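Side-chain contacts in dihydropteridine reductase (Caenorhabditis elegans, PDB 1OOE), which probably regenerates tetrahydrobiopterin by reducing quinonoid dihydrobiopterin with NADH or NADPH, as a homodimer of the short-chain dehydrogenase/reductase family: residues Trp106-Ala111 with Ala148-Leu153; Ser156-Asp161 with Pro216-Leu221; Leu124-Gly129 with Glu203-Trp208; His152-Leu157 with Val170-Pro175. All blocks are in the same frame, centred on the assembly; numbering follows the deposited sequence.

Contact 1: residues Trp106-Ala111 with Ala148-Leu153; sequences WSSAIA and AAVHHL
Ser108 faces Val150 and Leu153 between two long helices on one face of a Rossmann-type sheet. These helices, 93-118 and 141-158, run nearly parallel. The two segments lie 16° apart in direction, with 10.3 Å between their axes. Their backbones therefore stay apart and side chains bridge the gap.

Two kinds of touch meet on Ser108. Its OG lies against both methyls of Val150, 3.6 Å from Val150 CG2 and 3.8 Å from Val150 CG1. A branch of Leu153 meets the same residue, with Leu153 CD2 3.9 Å from Ser108 CB. The same CD2 continues over the backbone and comes 4.2 Å from Ala109 N. Leu153 has its CG anti to the backbone N (chi1 167°). From there CD2 reaches across the gap, lying against Ser108 and the backbone N of the residue after it.

The hydroxyl is no polar link between the helices. In Ser108 it lies beside the residue's own backbone N and bonds back to Ser104 O, one turn earlier. The polar atom is thus satisfied within its own helix, while its flank meets only carbon across the contact.

Other partners set these helices in place. Trp106 stacks on Trp53 at the flank, and Ser107 and Ala111 face the sheet. Ala109 meets Phe93 of the second subunit and Leu153 meets Ile141 of that subunit. This is consistent with the four-helix-bundle dimer interface common in the SDR family. Val150 CG2 also comes 4.1 Å from Ser108 CB.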
loop_
_atom_site.group_PDB
_atom_site.type_symbol
_atom_site.label_atom_id
_atom_site.label_comp_id
_atom_site.label_asym_id
_atom_site.label_seq_id
_atom_site.Cartn_x
_atom_site.Cartn_y
_atom_site.Cartn_z
ATOM N N TRP A 106 -8.967 -1.018 1.772
ATOM C CA TRP A 106 -10.256 -0.323 1.759
ATOM C C TRP A 106 -10.898 -0.320 3.149
ATOM O O TRP A 106 -11.325 0.726 3.644
ATOM C CB TRP A 106 -11.215 -0.987 0.767
ATOM C CG TRP A 106 -10.934 -0.708 -0.691
ATOM C CD1 TRP A 106 -9.739 -0.357 -1.253
ATOM C CD2 TRP A 106 -11.868 -0.820 -1.773
ATOM N NE1 TRP A 106 -9.872 -0.246 -2.621
ATOM C CE2 TRP A 106 -11.169 -0.525 -2.965
ATOM C CE3 TRP A 106 -13.230 -1.144 -1.850
ATOM C CZ2 TRP A 106 -11.789 -0.545 -4.224
ATOM C CZ3 TRP A 106 -13.846 -1.165 -3.104
ATOM C CH2 TRP A 106 -13.120 -0.867 -4.270
ATOM N N SER A 107 -10.960 -1.493 3.772
ATOM C CA SER A 107 -11.562 -1.634 5.096
ATOM C C SER A 107 -10.819 -0.861 6.179
ATOM O O SER A 107 -11.435 -0.142 6.970
ATOM C CB SER A 107 -11.647 -3.118 5.478
ATOM O OG SER A 107 -10.371 -3.738 5.428
ATOM N N SER A 108 -9.497 -1.001 6.214
ATOM C CA SER A 108 -8.700 -0.298 7.214
ATOM C C SER A 108 -8.900 1.203 7.118
ATOM O O SER A 108 -9.009 1.881 8.130
ATOM C CB SER A 108 -7.211 -0.613 7.037
ATOM O OG SER A 108 -6.945 -1.973 7.310
ATOM N N ALA A 109 -8.942 1.718 5.895
ATOM C CA ALA A 109 -9.117 3.151 5.686
ATOM C C ALA A 109 -10.501 3.627 6.111
ATOM O O ALA A 109 -10.632 4.690 6.711
ATOM C CB ALA A 109 -8.875 3.498 4.230
ATOM N N ILE A 110 -11.535 2.858 5.786
ATOM C CA ILE A 110 -12.891 3.243 6.169
ATOM C C ILE A 110 -13.037 3.136 7.687
ATOM O O ILE A 110 -13.721 3.948 8.313
ATOM C CB ILE A 110 -13.950 2.374 5.442
ATOM C CG1 ILE A 110 -13.904 2.679 3.941
ATOM C CG2 ILE A 110 -15.348 2.666 5.991
ATOM C CD1 ILE A 110 -14.847 1.849 3.096
ATOM N N ALA A 111 -12.376 2.150 8.291
ATOM C CA ALA A 111 -12.435 2.014 9.745
ATOM C C ALA A 111 -11.812 3.268 10.368
ATOM O O ALA A 111 -12.325 3.811 11.354
ATOM C CB ALA A 111 -11.675 0.758 10.199
ATOM N N ALA A 148 1.498 -3.759 3.785
ATOM C CA ALA A 148 2.521 -2.754 4.077
ATOM C C ALA A 148 1.845 -1.385 4.109
ATOM O O ALA A 148 2.229 -0.518 4.895
ATOM C CB ALA A 148 3.626 -2.771 3.012
ATOM N N ALA A 149 0.841 -1.193 3.257
ATOM C CA ALA A 149 0.124 0.077 3.231
ATOM C C ALA A 149 -0.614 0.251 4.556
ATOM O O ALA A 149 -0.649 1.354 5.104
ATOM C CB ALA A 149 -0.863 0.120 2.062
ATOM N N VAL A 150 -1.192 -0.832 5.076
ATOM C CA VAL A 150 -1.908 -0.760 6.352
ATOM C C VAL A 150 -0.920 -0.418 7.470
ATOM O O VAL A 150 -1.238 0.352 8.374
ATOM C CB VAL A 150 -2.642 -2.091 6.681
ATOM C CG1 VAL A 150 -3.242 -2.032 8.094
ATOM C CG2 VAL A 150 -3.753 -2.331 5.668
ATOM N N HIS A 151 0.281 -0.986 7.409
ATOM C CA HIS A 151 1.289 -0.688 8.422
ATOM C C HIS A 151 1.659 0.800 8.354
ATOM O O HIS A 151 1.828 1.446 9.388
ATOM C CB HIS A 151 2.543 -1.543 8.216
ATOM C CG HIS A 151 2.343 -3.000 8.507
ATOM N ND1 HIS A 151 3.377 -3.912 8.477
ATOM C CD2 HIS A 151 1.231 -3.702 8.828
ATOM C CE1 HIS A 151 2.910 -5.114 8.768
ATOM N NE2 HIS A 151 1.609 -5.015 8.986
ATOM N N HIS A 152 1.775 1.350 7.148
ATOM C CA HIS A 152 2.123 2.762 7.027
ATOM C C HIS A 152 0.977 3.642 7.523
ATOM O O HIS A 152 1.205 4.651 8.200
ATOM C CB HIS A 152 2.477 3.137 5.583
ATOM C CG HIS A 152 3.058 4.510 5.464
ATOM N ND1 HIS A 152 2.280 5.637 5.298
ATOM C CD2 HIS A 152 4.328 4.950 5.623
ATOM C CE1 HIS A 152 3.047 6.712 5.367
ATOM N NE2 HIS A 152 4.294 6.323 5.567
ATOM N N LEU A 153 -0.249 3.243 7.191
ATOM C CA LEU A 153 -1.444 3.970 7.610
ATOM C C LEU A 153 -1.432 4.079 9.127
ATOM O O LEU A 153 -1.765 5.120 9.698
ATOM C CB LEU A 153 -2.698 3.217 7.152
ATOM C CG LEU A 153 -4.047 3.642 7.748
ATOM C CD1 LEU A 153 -4.348 5.087 7.402
ATOM C CD2 LEU A 153 -5.138 2.741 7.215
#

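Contact 2: residues Ser156-Asp161 with Pro216-Leu221; sequences SLAAKD and PSSGAL
Ala158, in the C-terminal part of helix 141-158, meets a type II beta turn from Ser217 to Ala220, and the nearest CA atoms, those of Ala158 and Gly219, are 5.0 Å apart. Gly219 is the third residue of that turn and has positive phi (98°). The turn is closed by the backbone bond from Ala220 N to Ser217 O, 3.1 Å long.

One methyl makes the direct contact. Ala158 CB points at the turn and rests 3.6 Å from Gly219 CA. Glycine has no CB there, so the methyl can settle directly against the main chain. Beside it, Ser218 OG lies 3.6 Å from Ala158 CB, a touch between a methyl and the flank of a hydroxyl.

Ser218 OG is anti to its own main-chain nitrogen (chi1 -178°), which swings it toward the helix. Its polar partners are others. It hydrogen-bonds to Val170 N of the adjoining strand. A water lies 2.7 Å from Ser218 OG, also hydrogen-bonded to it. That water donates a hydrogen bond to Ala158 O at 3.0 Å. The water thus joins the helix segment to the loop, where the two segments share no direct hydrogen bond.

Further along, Lys160 NZ and Asp161 OD2 form a salt bridge of 2.7 Å within the loop. On another flank, Ser156 bonds to Thr137 of the second subunit.

The arrangement sets the C-terminal part of a helix on a glycine-containing type II turn. That turn leads into strand 221-227 at the edge of the parallel part of a Rossmann-type sheet.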
loop_
_atom_site.group_PDB
_atom_site.type_symbol
_atom_site.label_atom_id
_atom_site.label_comp_id
_atom_site.label_asym_id
_atom_site.label_seq_id
_atom_site.Cartn_x
_atom_site.Cartn_y
_atom_site.Cartn_z
ATOM N N SER A 156 0.884 6.835 10.252
ATOM C CA SER A 156 0.344 8.166 9.975
ATOM C C SER A 156 -0.773 8.540 10.952
ATOM O O SER A 156 -0.852 9.680 11.403
ATOM C CB SER A 156 -0.182 8.243 8.540
ATOM O OG SER A 156 0.880 8.148 7.606
ATOM N N LEU A 157 -1.635 7.583 11.279
ATOM C CA LEU A 157 -2.739 7.839 12.204
ATOM C C LEU A 157 -2.276 8.132 13.632
ATOM O O LEU A 157 -2.900 8.928 14.345
ATOM C CB LEU A 157 -3.704 6.648 12.216
ATOM C CG LEU A 157 -4.445 6.355 10.909
ATOM C CD1 LEU A 157 -5.185 5.037 11.032
ATOM C CD2 LEU A 157 -5.416 7.487 10.589
ATOM N N ALA A 158 -1.183 7.501 14.049
ATOM C CA ALA A 158 -0.666 7.706 15.398
ATOM C C ALA A 158 -0.008 9.071 15.552
ATOM O O ALA A 158 0.136 9.574 16.668
ATOM C CB ALA A 158 0.331 6.604 15.749
ATOM N N ALA A 159 0.385 9.665 14.429
ATOM C CA ALA A 159 1.038 10.967 14.429
ATOM C C ALA A 159 0.075 12.107 14.734
ATOM O O ALA A 159 -1.145 11.960 14.645
ATOM C CB ALA A 159 1.725 11.207 13.091
ATOM N N LYS A 160 0.646 13.249 15.095
ATOM C CA LYS A 160 -0.125 14.439 15.427
ATOM C C LYS A 160 -0.897 14.977 14.225
ATOM O O LYS A 160 -0.385 14.998 13.104
ATOM C CB LYS A 160 0.820 15.516 15.965
ATOM C CG LYS A 160 0.132 16.763 16.480
ATOM C CD LYS A 160 1.144 17.731 17.073
ATOM C CE LYS A 160 0.466 18.995 17.563
ATOM N NZ LYS A 160 -0.268 19.673 16.461
ATOM N N ASP A 161 -2.130 15.409 14.480
ATOM C CA ASP A 161 -3.015 15.971 13.460
ATOM C C ASP A 161 -3.371 15.020 12.320
ATOM O O ASP A 161 -3.492 15.435 11.165
ATOM C CB ASP A 161 -2.417 17.257 12.885
ATOM C CG ASP A 161 -2.265 18.344 13.932
ATOM O OD1 ASP A 161 -3.214 18.543 14.718
ATOM O OD2 ASP A 161 -1.204 19.001 13.965
ATOM N N PRO A 216 -0.023 -0.418 24.591
ATOM C CA PRO A 216 1.347 -0.276 24.094
ATOM C C PRO A 216 1.330 1.123 23.458
ATOM O O PRO A 216 0.272 1.747 23.392
ATOM C CB PRO A 216 1.449 -1.369 23.033
ATOM C CG PRO A 216 0.492 -2.414 23.523
ATOM C CD PRO A 216 -0.681 -1.592 23.990
ATOM N N SER A 217 2.471 1.609 22.981
ATOM C CA SER A 217 2.521 2.936 22.359
ATOM C C SER A 217 1.613 3.005 21.129
ATOM O O SER A 217 1.537 2.053 20.362
ATOM C CB SER A 217 3.956 3.273 21.936
ATOM O OG SER A 217 4.845 3.251 23.040
ATOM N N SER A 218 0.926 4.131 20.943
ATOM C CA SER A 218 0.050 4.294 19.785
ATOM C C SER A 218 0.905 4.163 18.531
ATOM O O SER A 218 1.994 4.736 18.455
ATOM C CB SER A 218 -0.628 5.665 19.799
ATOM O OG SER A 218 -1.509 5.809 18.695
ATOM N N GLY A 219 0.409 3.399 17.562
ATOM C CA GLY A 219 1.132 3.182 16.320
ATOM C C GLY A 219 1.906 1.873 16.309
ATOM O O GLY A 219 2.510 1.497 15.299
ATOM N N ALA A 220 1.875 1.163 17.428
ATOM C CA ALA A 220 2.604 -0.095 17.543
ATOM C C ALA A 220 2.122 -1.195 16.600
ATOM O O ALA A 220 0.926 -1.344 16.363
ATOM C CB ALA A 220 2.538 -0.597 18.985
ATOM N N LEU A 221 3.079 -1.953 16.069
ATOM C CA LEU A 221 2.804 -3.093 15.198
ATOM C C LEU A 221 3.106 -4.243 16.159
ATOM O O LEU A 221 4.264 -4.500 16.489
ATOM C CB LEU A 221 3.765 -3.099 14.001
ATOM C CG LEU A 221 3.730 -1.844 13.113
ATOM C CD1 LEU A 221 4.753 -1.984 11.998
ATOM C CD2 LEU A 221 2.337 -1.648 12.526
HETATM O O HOH W 1 -1.799 8.517 18.730
#

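Contact 3: residues Leu124-Gly129 with Glu203-Trp208; sequences LLQLTG and EHLLKW
Leu124 and Gln126 of a central strand face Leu205 and Trp208 of helix 198-210 in the Rossmann-type fold. The strand and helix segments run roughly antiparallel, 153° apart, with axes 10.0 Å from each other. The helix covers the sheet on the face away from helix 141-158.

Apolar contacts carry most of the joint. Leu124 CD2 sits 3.8 Å from Trp208 CB. It comes at the edge of the indole, near the ring plane, and not over a face. The same methyl is 4.4 Å from Leu205 CD2, so it touches both helix side chains. Leu205 and Gln126 cross at about a right angle. There Leu205 CD2 packs 3.8 Å from Gln126 CG, against the aliphatic part of the glutamine.

Three polar groups find partners away from the opposite segment. Gln126 is bent at chi2 (-94°), which folds its amide back toward its own strand. Its NE2 gives a weak hydrogen bond to Leu127 O, 3.0 Å long. Trp208 NE1 bonds to a sulfonate oxygen of a MES molecule, probably from the crystallisation liquor. Lys207 NZ, of the same helix, pairs with that bound sulfonate too.

Neighbours complete the layer. Leu205 also packs on Ile19 and Phe23 of helix 14-25, and Gln126 on Phe77 and Ile173 of the flanking strands.

The amide oxygen of the glutamine is buried here and has no hydrogen-bond partner in the model. Gln126 OE1 lies 4.0 Å from each of two methyls, Leu205 CD1 and Leu205 CD2.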
loop_
_atom_site.group_PDB
_atom_site.type_symbol
_atom_site.label_atom_id
_atom_site.label_comp_id
_atom_site.label_asym_id
_atom_site.label_seq_id
_atom_site.Cartn_x
_atom_site.Cartn_y
_atom_site.Cartn_z
ATOM N N LEU A 124 -10.045 3.647 21.397
ATOM C CA LEU A 124 -9.111 2.767 20.699
ATOM C C LEU A 124 -9.524 2.366 19.287
ATOM O O LEU A 124 -10.667 1.983 19.053
ATOM C CB LEU A 124 -8.911 1.482 21.514
ATOM C CG LEU A 124 -8.140 0.338 20.847
ATOM C CD1 LEU A 124 -6.685 0.727 20.690
ATOM C CD2 LEU A 124 -8.267 -0.934 21.683
ATOM N N LEU A 125 -8.582 2.472 18.351
ATOM C CA LEU A 125 -8.805 2.026 16.978
ATOM C C LEU A 125 -7.811 0.880 16.798
ATOM O O LEU A 125 -6.613 1.052 17.037
ATOM C CB LEU A 125 -8.495 3.120 15.949
ATOM C CG LEU A 125 -8.351 2.610 14.501
ATOM C CD1 LEU A 125 -9.692 2.090 13.986
ATOM C CD2 LEU A 125 -7.838 3.733 13.604
ATOM N N GLN A 126 -8.305 -0.291 16.417
ATOM C CA GLN A 126 -7.426 -1.436 16.194
ATOM C C GLN A 126 -7.537 -1.882 14.745
ATOM O O GLN A 126 -8.636 -1.995 14.200
ATOM C CB GLN A 126 -7.792 -2.584 17.142
ATOM C CG GLN A 126 -7.130 -3.920 16.812
ATOM C CD GLN A 126 -8.010 -4.793 15.939
ATOM O OE1 GLN A 126 -9.205 -4.936 16.203
ATOM N NE2 GLN A 126 -7.426 -5.393 14.898
ATOM N N LEU A 127 -6.386 -2.106 14.122
ATOM C CA LEU A 127 -6.329 -2.546 12.734
ATOM C C LEU A 127 -5.585 -3.872 12.684
ATOM O O LEU A 127 -4.931 -4.272 13.650
ATOM C CB LEU A 127 -5.592 -1.518 11.867
ATOM C CG LEU A 127 -6.128 -0.083 11.849
ATOM C CD1 LEU A 127 -5.223 0.774 10.980
ATOM C CD2 LEU A 127 -7.566 -0.058 11.328
ATOM N N THR A 128 -5.675 -4.547 11.548
ATOM C CA THR A 128 -5.002 -5.825 11.399
ATOM C C THR A 128 -3.936 -5.746 10.319
ATOM O O THR A 128 -4.238 -5.467 9.161
ATOM C CB THR A 128 -6.010 -6.931 11.057
ATOM O OG1 THR A 128 -6.999 -7.010 12.094
ATOM C CG2 THR A 128 -5.304 -8.279 10.950
ATOM N N GLY A 129 -2.687 -5.979 10.712
ATOM C CA GLY A 129 -1.587 -5.933 9.766
ATOM C C GLY A 129 -1.215 -7.336 9.327
ATOM O O GLY A 129 -2.089 -8.177 9.149
ATOM N N GLU A 203 -9.723 -10.625 24.790
ATOM C CA GLU A 203 -9.390 -10.189 26.139
ATOM C C GLU A 203 -8.511 -8.942 26.125
ATOM O O GLU A 203 -8.734 -8.012 26.907
ATOM C CB GLU A 203 -8.698 -11.323 26.900
ATOM C CG GLU A 203 -9.670 -12.347 27.472
ATOM C CD GLU A 203 -8.989 -13.634 27.895
ATOM O OE1 GLU A 203 -7.828 -13.574 28.350
ATOM O OE2 GLU A 203 -9.619 -14.705 27.782
ATOM N N HIS A 204 -7.519 -8.901 25.240
ATOM C CA HIS A 204 -6.662 -7.726 25.189
ATOM C C HIS A 204 -7.394 -6.508 24.650
ATOM O O HIS A 204 -7.149 -5.388 25.099
ATOM C CB HIS A 204 -5.392 -7.999 24.377
ATOM C CG HIS A 204 -4.322 -8.688 25.166
ATOM N ND1 HIS A 204 -4.396 -10.019 25.517
ATOM C CD2 HIS A 204 -3.181 -8.215 25.722
ATOM C CE1 HIS A 204 -3.346 -10.335 26.255
ATOM N NE2 HIS A 204 -2.594 -9.258 26.395
ATOM N N LEU A 205 -8.300 -6.707 23.697
ATOM C CA LEU A 205 -9.041 -5.564 23.177
ATOM C C LEU A 205 -9.897 -4.953 24.287
ATOM O O LEU A 205 -9.976 -3.729 24.411
ATOM C CB LEU A 205 -9.923 -5.970 21.996
ATOM C CG LEU A 205 -9.198 -6.300 20.687
ATOM C CD1 LEU A 205 -10.204 -6.788 19.656
ATOM C CD2 LEU A 205 -8.460 -5.066 20.180
ATOM N N LEU A 206 -10.534 -5.791 25.100
ATOM C CA LEU A 206 -11.357 -5.265 26.192
ATOM C C LEU A 206 -10.474 -4.511 27.189
ATOM O O LEU A 206 -10.849 -3.439 27.673
ATOM C CB LEU A 206 -12.117 -6.395 26.906
ATOM C CG LEU A 206 -13.001 -5.975 28.093
ATOM C CD1 LEU A 206 -14.043 -4.967 27.629
ATOM C CD2 LEU A 206 -13.677 -7.197 28.694
ATOM N N LYS A 207 -9.297 -5.059 27.483
ATOM C CA LYS A 207 -8.376 -4.414 28.418
ATOM C C LYS A 207 -7.907 -3.052 27.910
ATOM O O LYS A 207 -7.946 -2.061 28.641
ATOM C CB LYS A 207 -7.146 -5.291 28.673
ATOM C CG LYS A 207 -6.204 -4.703 29.724
ATOM C CD LYS A 207 -4.962 -5.552 29.964
ATOM C CE LYS A 207 -4.037 -5.564 28.752
ATOM N NZ LYS A 207 -2.732 -6.230 29.059
ATOM N N TRP A 208 -7.457 -3.004 26.661
ATOM C CA TRP A 208 -6.982 -1.753 26.088
ATOM C C TRP A 208 -8.111 -0.732 25.944
ATOM O O TRP A 208 -7.874 0.478 25.998
ATOM C CB TRP A 208 -6.325 -1.996 24.722
ATOM C CG TRP A 208 -5.130 -2.919 24.752
ATOM C CD1 TRP A 208 -4.223 -3.059 25.761
ATOM C CD2 TRP A 208 -4.686 -3.780 23.692
ATOM N NE1 TRP A 208 -3.238 -3.954 25.397
ATOM C CE2 TRP A 208 -3.501 -4.410 24.131
ATOM C CE3 TRP A 208 -5.174 -4.077 22.413
ATOM C CZ2 TRP A 208 -2.795 -5.321 23.335
ATOM C CZ3 TRP A 208 -4.472 -4.983 21.620
ATOM C CH2 TRP A 208 -3.296 -5.592 22.086
#

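Contact 4: residues His152-Leu157 with Val170-Pro175; sequences HLTSSL and VLTIMP
Thr154 OG1 and Thr172 OG1 share a hydrogen bond of 2.6 Å from helix to strand. Either hydroxyl could be the donor. Thr154 OG1 is also bonded to Val150 O, one turn back in its helix, so two groups grip it. With chi1 of -63° it lies beside its own backbone N and still faces the strand. The two side chains approach at a slant. Thr154 CG2 then sits 3.3 Å from Thr172 OG1, and the threonine methyl covers the flank of the bond.

Val170, two residues before Thr172 on the same face of the strand, also meets the helix. Its CG1 stands between the backbone N and the carbonyl carbon (chi1 57°), a crowded position. This turns CG1 to the helix, 3.7 Å from Thr154 O. Leu157, one turn further on, touches the same methyl more loosely, with Leu157 CB 4.3 Å from Val170 CG1.

On the far side of the helix, Ser155 OG donates to His152 O at 2.7 Å, in the carbonyl plane and on a lone pair. His152 O also takes the helical bond from Ser156 N. Ser155 OG lies over the centre of the His152 ring. His152 NE2 bonds to Gly135 O of the second subunit, so this side serves the dimer.

The helix segment runs nearly antiparallel to the strand at 163°, as in the Rossmann-type layer of helices on a sheet. Strand 169-175 lies between strands 123-128 and 221-227. Thr154 and Thr172 both touch Leu127 on the first, and Thr172 also touches Leu221 on the second.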
loop_
_atom_site.group_PDB
_atom_site.type_symbol
_atom_site.label_atom_id
_atom_site.label_comp_id
_atom_site.label_asym_id
_atom_site.label_seq_id
_atom_site.Cartn_x
_atom_site.Cartn_y
_atom_site.Cartn_z
ATOM N N HIS A 152 1.775 1.350 7.148
ATOM C CA HIS A 152 2.123 2.762 7.027
ATOM C C HIS A 152 0.977 3.642 7.523
ATOM O O HIS A 152 1.205 4.651 8.200
ATOM C CB HIS A 152 2.477 3.137 5.583
ATOM C CG HIS A 152 3.058 4.510 5.464
ATOM N ND1 HIS A 152 2.280 5.637 5.298
ATOM C CD2 HIS A 152 4.328 4.950 5.623
ATOM C CE1 HIS A 152 3.047 6.712 5.367
ATOM N NE2 HIS A 152 4.294 6.323 5.567
ATOM N N LEU A 153 -0.249 3.243 7.191
ATOM C CA LEU A 153 -1.444 3.970 7.610
ATOM C C LEU A 153 -1.432 4.079 9.127
ATOM O O LEU A 153 -1.765 5.120 9.698
ATOM C CB LEU A 153 -2.698 3.217 7.152
ATOM C CG LEU A 153 -4.047 3.642 7.748
ATOM C CD1 LEU A 153 -4.348 5.087 7.402
ATOM C CD2 LEU A 153 -5.138 2.741 7.215
ATOM N N THR A 154 -1.044 2.987 9.775
ATOM C CA THR A 154 -0.966 2.952 11.226
ATOM C C THR A 154 -0.030 4.036 11.754
ATOM O O THR A 154 -0.366 4.749 12.709
ATOM C CB THR A 154 -0.480 1.567 11.695
ATOM O OG1 THR A 154 -1.443 0.582 11.304
ATOM C CG2 THR A 154 -0.313 1.534 13.210
ATOM N N SER A 155 1.136 4.182 11.128
ATOM C CA SER A 155 2.092 5.186 11.584
ATOM C C SER A 155 1.577 6.603 11.365
ATOM O O SER A 155 1.794 7.473 12.203
ATOM C CB SER A 155 3.460 5.008 10.902
ATOM O OG SER A 155 3.451 5.407 9.541
ATOM N N SER A 156 0.884 6.835 10.252
ATOM C CA SER A 156 0.344 8.166 9.975
ATOM C C SER A 156 -0.773 8.540 10.952
ATOM O O SER A 156 -0.852 9.680 11.403
ATOM C CB SER A 156 -0.182 8.243 8.540
ATOM O OG SER A 156 0.880 8.148 7.606
ATOM N N LEU A 157 -1.635 7.583 11.279
ATOM C CA LEU A 157 -2.739 7.839 12.204
ATOM C C LEU A 157 -2.276 8.132 13.632
ATOM O O LEU A 157 -2.900 8.928 14.345
ATOM C CB LEU A 157 -3.704 6.648 12.216
ATOM C CG LEU A 157 -4.445 6.355 10.909
ATOM C CD1 LEU A 157 -5.185 5.037 11.032
ATOM C CD2 LEU A 157 -5.416 7.487 10.589
ATOM N N VAL A 170 -3.988 4.036 18.277
ATOM C CA VAL A 170 -4.221 3.094 17.190
ATOM C C VAL A 170 -3.229 1.955 17.433
ATOM O O VAL A 170 -2.046 2.197 17.696
ATOM C CB VAL A 170 -3.985 3.734 15.789
ATOM C CG1 VAL A 170 -2.582 4.302 15.689
ATOM C CG2 VAL A 170 -4.220 2.698 14.705
ATOM N N LEU A 171 -3.727 0.721 17.402
ATOM C CA LEU A 171 -2.892 -0.462 17.615
ATOM C C LEU A 171 -3.155 -1.430 16.468
ATOM O O LEU A 171 -4.304 -1.649 16.088
ATOM C CB LEU A 171 -3.229 -1.127 18.958
ATOM C CG LEU A 171 -2.977 -0.286 20.216
ATOM C CD1 LEU A 171 -3.370 -1.086 21.451
ATOM C CD2 LEU A 171 -1.508 0.127 20.282
ATOM N N THR A 172 -2.090 -2.008 15.915
ATOM C CA THR A 172 -2.224 -2.925 14.784
ATOM C C THR A 172 -1.654 -4.300 15.143
ATOM O O THR A 172 -0.470 -4.428 15.438
ATOM C CB THR A 172 -1.512 -2.327 13.546
ATOM O OG1 THR A 172 -2.214 -1.147 13.127
ATOM C CG2 THR A 172 -1.483 -3.317 12.393
ATOM N N ILE A 173 -2.509 -5.323 15.127
ATOM C CA ILE A 173 -2.080 -6.672 15.493
ATOM C C ILE A 173 -1.543 -7.510 14.336
ATOM O O ILE A 173 -1.992 -7.382 13.200
ATOM C CB ILE A 173 -3.226 -7.458 16.178
ATOM C CG1 ILE A 173 -4.393 -7.664 15.210
ATOM C CG2 ILE A 173 -3.709 -6.699 17.411
ATOM C CD1 ILE A 173 -5.514 -8.527 15.775
ATOM N N MET A 174 -0.577 -8.372 14.646
ATOM C CA MET A 174 0.035 -9.247 13.647
ATOM C C MET A 174 0.232 -10.654 14.216
ATOM O O MET A 174 1.346 -11.050 14.567
ATOM C CB MET A 174 1.388 -8.680 13.190
ATOM C CG MET A 174 1.335 -7.239 12.674
ATOM S SD MET A 174 2.906 -6.641 11.998
ATOM C CE MET A 174 3.983 -6.757 13.461
ATOM N N PRO A 175 -0.859 -11.423 14.337
ATOM C CA PRO A 175 -0.723 -12.781 14.871
ATOM C C PRO A 175 -0.111 -13.730 13.837
ATOM O O PRO A 175 -0.451 -13.676 12.657
ATOM C CB PRO A 175 -2.156 -13.153 15.231
ATOM C CG PRO A 175 -2.958 -12.415 14.207
ATOM C CD PRO A 175 -2.276 -11.069 14.136
#

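Contacts 1, 2 and 4 all use helix 141-158. In chain order it meets helix 93-118 in contact 1, strand 169-175 in contact 4 and the turn before strand 221-227 in contact 2. The centres of contacts 4 and 2 lie about 7 Å apart, and those of contacts 1 and 4 about 8 Å. Contact 3 lies on the other face of the sheet, about 11 Å from contact 4 between centres. Strands 123-128 and 169-175 are neighbours there, and contact 4 is nested inside the loop closed by contact 3. Helices thus cover both faces of one sheet, while contacts 1, 2 and 4 also touch the second subunit.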